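Local coordinates for protein signal transduction histidine kinase, LytS (Clostridium beijerinckii, PDB 5XSJ) that forms the four-helix N-terminal part of a membrane-bound sensor kinase that probably phosphorylates a protein histidine from ATP in two-component signalling, at residues N23-H28 and I56-K61; R78-T83 and S119-Y124. All blocks are in the same frame, centred on the assembly; numbering follows the deposited sequence.

Contact 1. Residues N23-H28 and I56-K61; sequences NEIKQH and ILAKQK
Lys61 reaches across to Ile25, Glu24 and His28 on the facing helix. Its CB lies 3.7 Å from Ile25 CG1, and the two side chains pass side by side, heading opposite ways. CD is 3.8 Å from both Glu24 OE1 and His28 NE2, and CE is 3.6 Å from His28 NE2. The chain is extended beyond CG and so carries NZ to two partners. NZ donates to His28 NE2 at 2.8 Å, nearly in the ring plane (7° out of it). It also forms a salt bridge with Glu24 OE1 at 3.1 Å, meeting that oxygen from above the carboxylate plane.

The His28 ring is held from more directions. Leu57 CB sits over the centre of one face, a CH-pi contact 3.6 Å from the ring centroid. His28 ND1 bonds to Glu54, consistent with a neutral ring that carries its proton on ND1. Deeper in, His28 CB packs on Ala58 CB at 3.7 Å. Small Ala58 goes with the close approach of the axes of the two segments, 8.5 Å, at 151°. This is the antiparallel pairing of consecutive helices in a four-helix bundle, with an apolar inner side and a polar outer edge.

Contact 2. Residues R78-T83 and S119-Y124; sequences RDLDNT and SYCDAY
Thr83 OG1 and Tyr124 OH share one water. The water donates to Thr83 OG1 at 2.9 Å and lies 2.9 Å from Tyr124 OH, in the plane of the tyrosine ring. Thr83 OG1 also donates to Asp79 O one turn back in its own helix, though that bond is modelled very short and its exact length is doubtful. OG1 stands beside the backbone N (chi1 -57°), which brings it near this carbonyl. It also touches the ring, 3.3 Å from Tyr124 CE2.

The other branch of Thr83 faces Tyr120 and Cys121. CG2 packs on Cys121 SG at 3.8 Å, and on Tyr120 CB. Asp79 CB lies over one face of the Tyr124 ring toward its rim, a CH-pi contact 4.2 Å from the centroid. Outside the two segments, Asp79 OD2 pairs with a basic side chain of another protein's chain. Tyr120 OH bonds to an acidic side chain of that chain.

Leu80 lies on the inner side, beside Ile62 and Leu128. Its CB meets Tyr124 CB, and its CD1 meets Cys121 CB at 3.9 Å. The axes of the two segments stand 9.5 Å apart at 159°. Two successive antiparallel helices thus pack here within a four-helix bundle, and their outer edge contacts a chain of another protein in the assembly, consistent with a binding surface.

How the contacts relate
Contact 1 joins helices 15-42 and 45-67; contact 2 joins helices 73-99 and 104-133. They are two successive hairpins of one bundle, and their centres are about 11 Å apart. A salt bridge links them directly, with Lys59 NZ 2.9 Å from Asp81 OD1. Lys26 CG packs against Asp122 OD1 at 3.6 Å, so the first and last helices also meet. The outward surroundings differ. Near contact 1, Asn23 bonds to Glu134 of the second subunit. Contact 2 borders a chain of another protein. Neither contact is a kinase active site: the catalytic domains belong to the rest of the protein, beyond this N-terminal fragment.

Contact 1. Residues N23-H28 and I56-K61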
loop_
_atom_site.group_PDB
_atom_site.type_symbol
_atom_site.label_atom_id
_atom_site.label_comp_id
_atom_site.label_asym_id
_atom_site.label_seq_id
_atom_site.Cartn_x
_atom_site.Cartn_y
_atom_site.Cartn_z
ATOM N N ASN B 23 -0.267 20.939 15.136
ATOM C CA ASN B 23 -0.818 19.756 15.767
ATOM C C ASN B 23 -2.355 19.799 15.813
ATOM O O ASN B 23 -3.015 18.771 15.695
ATOM C CB ASN B 23 -0.248 19.588 17.172
ATOM C CG ASN B 23 -0.783 18.355 17.868
ATOM O OD1 ASN B 23 -0.535 17.234 17.438
ATOM N ND2 ASN B 23 -1.521 18.558 18.947
ATOM N N GLU B 24 -2.932 20.985 15.973
ATOM C CA GLU B 24 -4.384 21.089 16.007
ATOM C C GLU B 24 -4.972 20.728 14.655
ATOM O O GLU B 24 -5.984 20.041 14.575
ATOM C CB GLU B 24 -4.823 22.501 16.420
ATOM C CG GLU B 24 -4.733 22.734 17.924
ATOM C CD GLU B 24 -4.833 24.207 18.313
ATOM O OE1 GLU B 24 -5.359 25.027 17.520
ATOM O OE2 GLU B 24 -4.386 24.537 19.429
ATOM N N ILE B 25 -4.336 21.212 13.594
ATOM C CA ILE B 25 -4.739 20.901 12.223
ATOM C C ILE B 25 -4.729 19.392 11.957
ATOM O O ILE B 25 -5.666 18.835 11.395
ATOM C CB ILE B 25 -3.800 21.609 11.215
ATOM C CG1 ILE B 25 -3.997 23.118 11.292
ATOM C CG2 ILE B 25 -4.025 21.084 9.793
ATOM C CD1 ILE B 25 -2.894 23.916 10.633
ATOM N N LYS B 26 -3.666 18.733 12.391
ATOM C CA LYS B 26 -3.519 17.292 12.197
ATOM C C LYS B 26 -4.634 16.533 12.913
ATOM O O LYS B 26 -5.243 15.632 12.344
ATOM C CB LYS B 26 -2.140 16.843 12.689
ATOM C CG LYS B 26 -1.777 15.402 12.360
ATOM C CD LYS B 26 -0.363 15.092 12.828
ATOM C CE LYS B 26 0.026 13.681 12.405
ATOM N NZ LYS B 26 -1.141 12.757 12.609
ATOM N N GLN B 27 -4.923 16.921 14.152
ATOM C CA GLN B 27 -6.044 16.342 14.892
ATOM C C GLN B 27 -7.389 16.604 14.200
ATOM O O GLN B 27 -8.252 15.718 14.143
ATOM C CB GLN B 27 -6.111 16.907 16.306
ATOM C CG GLN B 27 -4.881 16.726 17.175
ATOM C CD GLN B 27 -5.130 17.245 18.606
ATOM O OE1 GLN B 27 -5.715 18.328 18.816
ATOM N NE2 GLN B 27 -4.700 16.460 19.591
ATOM N N HIS B 28 -7.585 17.817 13.688
ATOM C CA HIS B 28 -8.845 18.129 12.985
ATOM C C HIS B 28 -9.028 17.233 11.767
ATOM O O HIS B 28 -10.111 16.699 11.520
ATOM C CB HIS B 28 -8.888 19.592 12.534
ATOM C CG HIS B 28 -8.963 20.579 13.653
ATOM N ND1 HIS B 28 -9.872 20.453 14.690
ATOM C CD2 HIS B 28 -8.271 21.714 13.897
ATOM C CE1 HIS B 28 -9.709 21.459 15.531
ATOM N NE2 HIS B 28 -8.740 22.232 15.081
ATOM N N ILE B 56 -13.717 22.326 8.687
ATOM C CA ILE B 56 -13.805 23.784 8.710
ATOM C C ILE B 56 -12.663 24.324 9.528
ATOM O O ILE B 56 -11.992 25.277 9.133
ATOM C CB ILE B 56 -15.158 24.280 9.295
ATOM C CG1 ILE B 56 -16.270 24.112 8.262
ATOM C CG2 ILE B 56 -15.069 25.736 9.696
ATOM C CD1 ILE B 56 -17.671 24.103 8.872
ATOM N N LEU B 57 -12.411 23.681 10.662
ATOM C CA LEU B 57 -11.387 24.150 11.574
ATOM C C LEU B 57 -9.985 23.919 11.003
ATOM O O LEU B 57 -9.099 24.765 11.152
ATOM C CB LEU B 57 -11.536 23.465 12.937
ATOM C CG LEU B 57 -12.794 23.803 13.754
ATOM C CD1 LEU B 57 -12.993 22.802 14.886
ATOM C CD2 LEU B 57 -12.722 25.229 14.302
ATOM N N ALA B 58 -9.767 22.768 10.370
ATOM C CA ALA B 58 -8.464 22.506 9.737
ATOM C C ALA B 58 -8.179 23.529 8.628
ATOM O O ALA B 58 -7.088 24.081 8.533
ATOM C CB ALA B 58 -8.419 21.079 9.181
ATOM N N LYS B 59 -9.182 23.779 7.797
ATOM C CA LYS B 59 -9.074 24.759 6.720
ATOM C C LYS B 59 -8.712 26.177 7.214
ATOM O O LYS B 59 -7.814 26.829 6.663
ATOM C CB LYS B 59 -10.397 24.793 5.946
ATOM C CG LYS B 59 -10.407 25.727 4.758
ATOM C CD LYS B 59 -9.634 25.152 3.576
ATOM C CE LYS B 59 -9.574 26.168 2.434
ATOM N NZ LYS B 59 -8.637 25.742 1.360
ATOM N N GLN B 60 -9.406 26.651 8.247
ATOM C CA GLN B 60 -9.179 27.998 8.783
ATOM C C GLN B 60 -7.786 28.138 9.365
ATOM O O GLN B 60 -7.106 29.136 9.136
ATOM C CB GLN B 60 -10.216 28.341 9.865
ATOM C CG GLN B 60 -10.278 29.836 10.249
ATOM C CD GLN B 60 -9.262 30.230 11.322
ATOM O OE1 GLN B 60 -8.581 29.372 11.898
ATOM N NE2 GLN B 60 -9.166 31.531 11.605
ATOM N N LYS B 61 -7.372 27.143 10.140
ATOM C CA LYS B 61 -6.067 27.206 10.790
ATOM C C LYS B 61 -4.920 27.077 9.790
ATOM O O LYS B 61 -3.884 27.715 9.955
ATOM C CB LYS B 61 -5.971 26.144 11.885
ATOM C CG LYS B 61 -6.927 26.442 13.025
ATOM C CD LYS B 61 -6.924 25.395 14.118
ATOM C CE LYS B 61 -7.996 25.748 15.169
ATOM N NZ LYS B 61 -8.130 24.724 16.240
#

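Contact 2. Residues R78-T83 and S119-Y124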
loop_
_atom_site.group_PDB
_atom_site.type_symbol
_atom_site.label_atom_id
_atom_site.label_comp_id
_atom_site.label_asym_id
_atom_site.label_seq_id
_atom_site.Cartn_x
_atom_site.Cartn_y
_atom_site.Cartn_z
ATOM N N ARG B 78 1.033 25.450 1.086
ATOM C CA ARG B 78 0.256 25.433 -0.144
ATOM C C ARG B 78 -0.113 23.994 -0.535
ATOM O O ARG B 78 -1.245 23.726 -0.903
ATOM C CB ARG B 78 1.009 26.118 -1.289
ATOM C CG ARG B 78 0.249 26.056 -2.614
ATOM C CD ARG B 78 0.940 26.825 -3.719
ATOM N NE ARG B 78 2.248 26.263 -4.035
ATOM C CZ ARG B 78 3.081 26.781 -4.933
ATOM N NH1 ARG B 78 2.738 27.883 -5.601
ATOM N NH2 ARG B 78 4.257 26.203 -5.158
ATOM N N ASP B 79 0.842 23.069 -0.453
ATOM C CA ASP B 79 0.545 21.670 -0.762
ATOM C C ASP B 79 -0.505 21.105 0.193
ATOM O O ASP B 79 -1.392 20.357 -0.205
ATOM C CB ASP B 79 1.811 20.807 -0.690
ATOM C CG ASP B 79 2.761 21.044 -1.855
ATOM O OD1 ASP B 79 2.332 21.614 -2.888
ATOM O OD2 ASP B 79 3.945 20.643 -1.735
ATOM N N LEU B 80 -0.372 21.448 1.467
ATOM C CA LEU B 80 -1.278 20.940 2.477
ATOM C C LEU B 80 -2.685 21.535 2.282
ATOM O O LEU B 80 -3.683 20.829 2.345
ATOM C CB LEU B 80 -0.722 21.252 3.872
ATOM C CG LEU B 80 -1.683 21.065 5.047
ATOM C CD1 LEU B 80 -2.222 19.627 5.129
ATOM C CD2 LEU B 80 -1.016 21.481 6.344
ATOM N N ASP B 81 -2.751 22.832 2.023
ATOM C CA ASP B 81 -4.027 23.523 1.804
ATOM C C ASP B 81 -4.772 22.963 0.598
ATOM O O ASP B 81 -5.966 22.665 0.663
ATOM C CB ASP B 81 -3.773 25.020 1.624
ATOM C CG ASP B 81 -5.045 25.864 1.774
ATOM O OD1 ASP B 81 -6.007 25.420 2.444
ATOM O OD2 ASP B 81 -5.073 26.982 1.218
ATOM N N ASN B 82 -4.061 22.816 -0.515
ATOM C CA ASN B 82 -4.649 22.197 -1.696
ATOM C C ASN B 82 -5.050 20.747 -1.481
ATOM O O ASN B 82 -6.076 20.306 -1.959
ATOM C CB ASN B 82 -3.683 22.300 -2.861
ATOM C CG ASN B 82 -3.660 23.675 -3.438
ATOM O OD1 ASN B 82 -4.690 24.352 -3.456
ATOM N ND2 ASN B 82 -2.497 24.121 -3.891
ATOM N N THR B 83 -4.241 20.006 -0.740
ATOM C CA THR B 83 -4.535 18.603 -0.504
ATOM C C THR B 83 -5.785 18.481 0.366
ATOM O O THR B 83 -6.606 17.589 0.161
ATOM C CB THR B 83 -3.323 17.890 0.150
ATOM O OG1 THR B 83 -2.182 18.063 -0.693
ATOM C CG2 THR B 83 -3.575 16.410 0.348
ATOM N N SER B 119 -4.462 10.953 4.620
ATOM C CA SER B 119 -3.137 10.510 5.060
ATOM C C SER B 119 -2.049 11.400 4.498
ATOM O O SER B 119 -1.068 11.651 5.181
ATOM C CB SER B 119 -2.871 9.048 4.681
ATOM O OG SER B 119 -2.560 8.914 3.301
ATOM N N TYR B 120 -2.206 11.905 3.274
ATOM C CA TYR B 120 -1.218 12.868 2.762
ATOM C C TYR B 120 -1.174 14.106 3.658
ATOM O O TYR B 120 -0.092 14.621 3.947
ATOM C CB TYR B 120 -1.525 13.309 1.328
ATOM C CG TYR B 120 -1.702 12.189 0.328
ATOM C CD1 TYR B 120 -1.064 10.959 0.490
ATOM C CD2 TYR B 120 -2.524 12.362 -0.780
ATOM C CE1 TYR B 120 -1.249 9.938 -0.429
ATOM C CE2 TYR B 120 -2.700 11.364 -1.703
ATOM C CZ TYR B 120 -2.074 10.156 -1.527
ATOM O OH TYR B 120 -2.276 9.179 -2.461
ATOM N N CYS B 121 -2.352 14.589 4.085
ATOM C CA CYS B 121 -2.430 15.747 4.984
ATOM C C CYS B 121 -1.627 15.503 6.279
ATOM O O CYS B 121 -0.875 16.362 6.724
ATOM C CB CYS B 121 -3.902 16.090 5.307
ATOM S SG CYS B 121 -4.852 16.734 3.889
ATOM N N ASP B 122 -1.770 14.321 6.863
ATOM C CA ASP B 122 -0.978 13.947 8.034
ATOM C C ASP B 122 0.515 14.070 7.838
ATOM O O ASP B 122 1.217 14.509 8.748
ATOM C CB ASP B 122 -1.288 12.518 8.464
ATOM C CG ASP B 122 -2.562 12.430 9.237
ATOM O OD1 ASP B 122 -3.091 13.508 9.601
ATOM O OD2 ASP B 122 -3.040 11.301 9.478
ATOM N N ALA B 123 1.006 13.679 6.664
ATOM C CA ALA B 123 2.442 13.757 6.395
ATOM C C ALA B 123 2.909 15.204 6.229
ATOM O O ALA B 123 3.989 15.564 6.707
ATOM C CB ALA B 123 2.816 12.929 5.155
ATOM N N TYR B 124 2.118 16.036 5.549
ATOM C CA TYR B 124 2.476 17.455 5.437
ATOM C C TYR B 124 2.536 18.091 6.831
ATOM O O TYR B 124 3.434 18.869 7.139
ATOM C CB TYR B 124 1.483 18.215 4.547
ATOM C CG TYR B 124 1.532 17.782 3.100
ATOM C CD1 TYR B 124 2.743 17.705 2.422
ATOM C CD2 TYR B 124 0.383 17.413 2.424
ATOM C CE1 TYR B 124 2.804 17.295 1.108
ATOM C CE2 TYR B 124 0.432 16.999 1.098
ATOM C CZ TYR B 124 1.643 16.944 0.449
ATOM O OH TYR B 124 1.710 16.523 -0.858
HETATM O O HOH W 1 -0.962 15.585 -1.605
#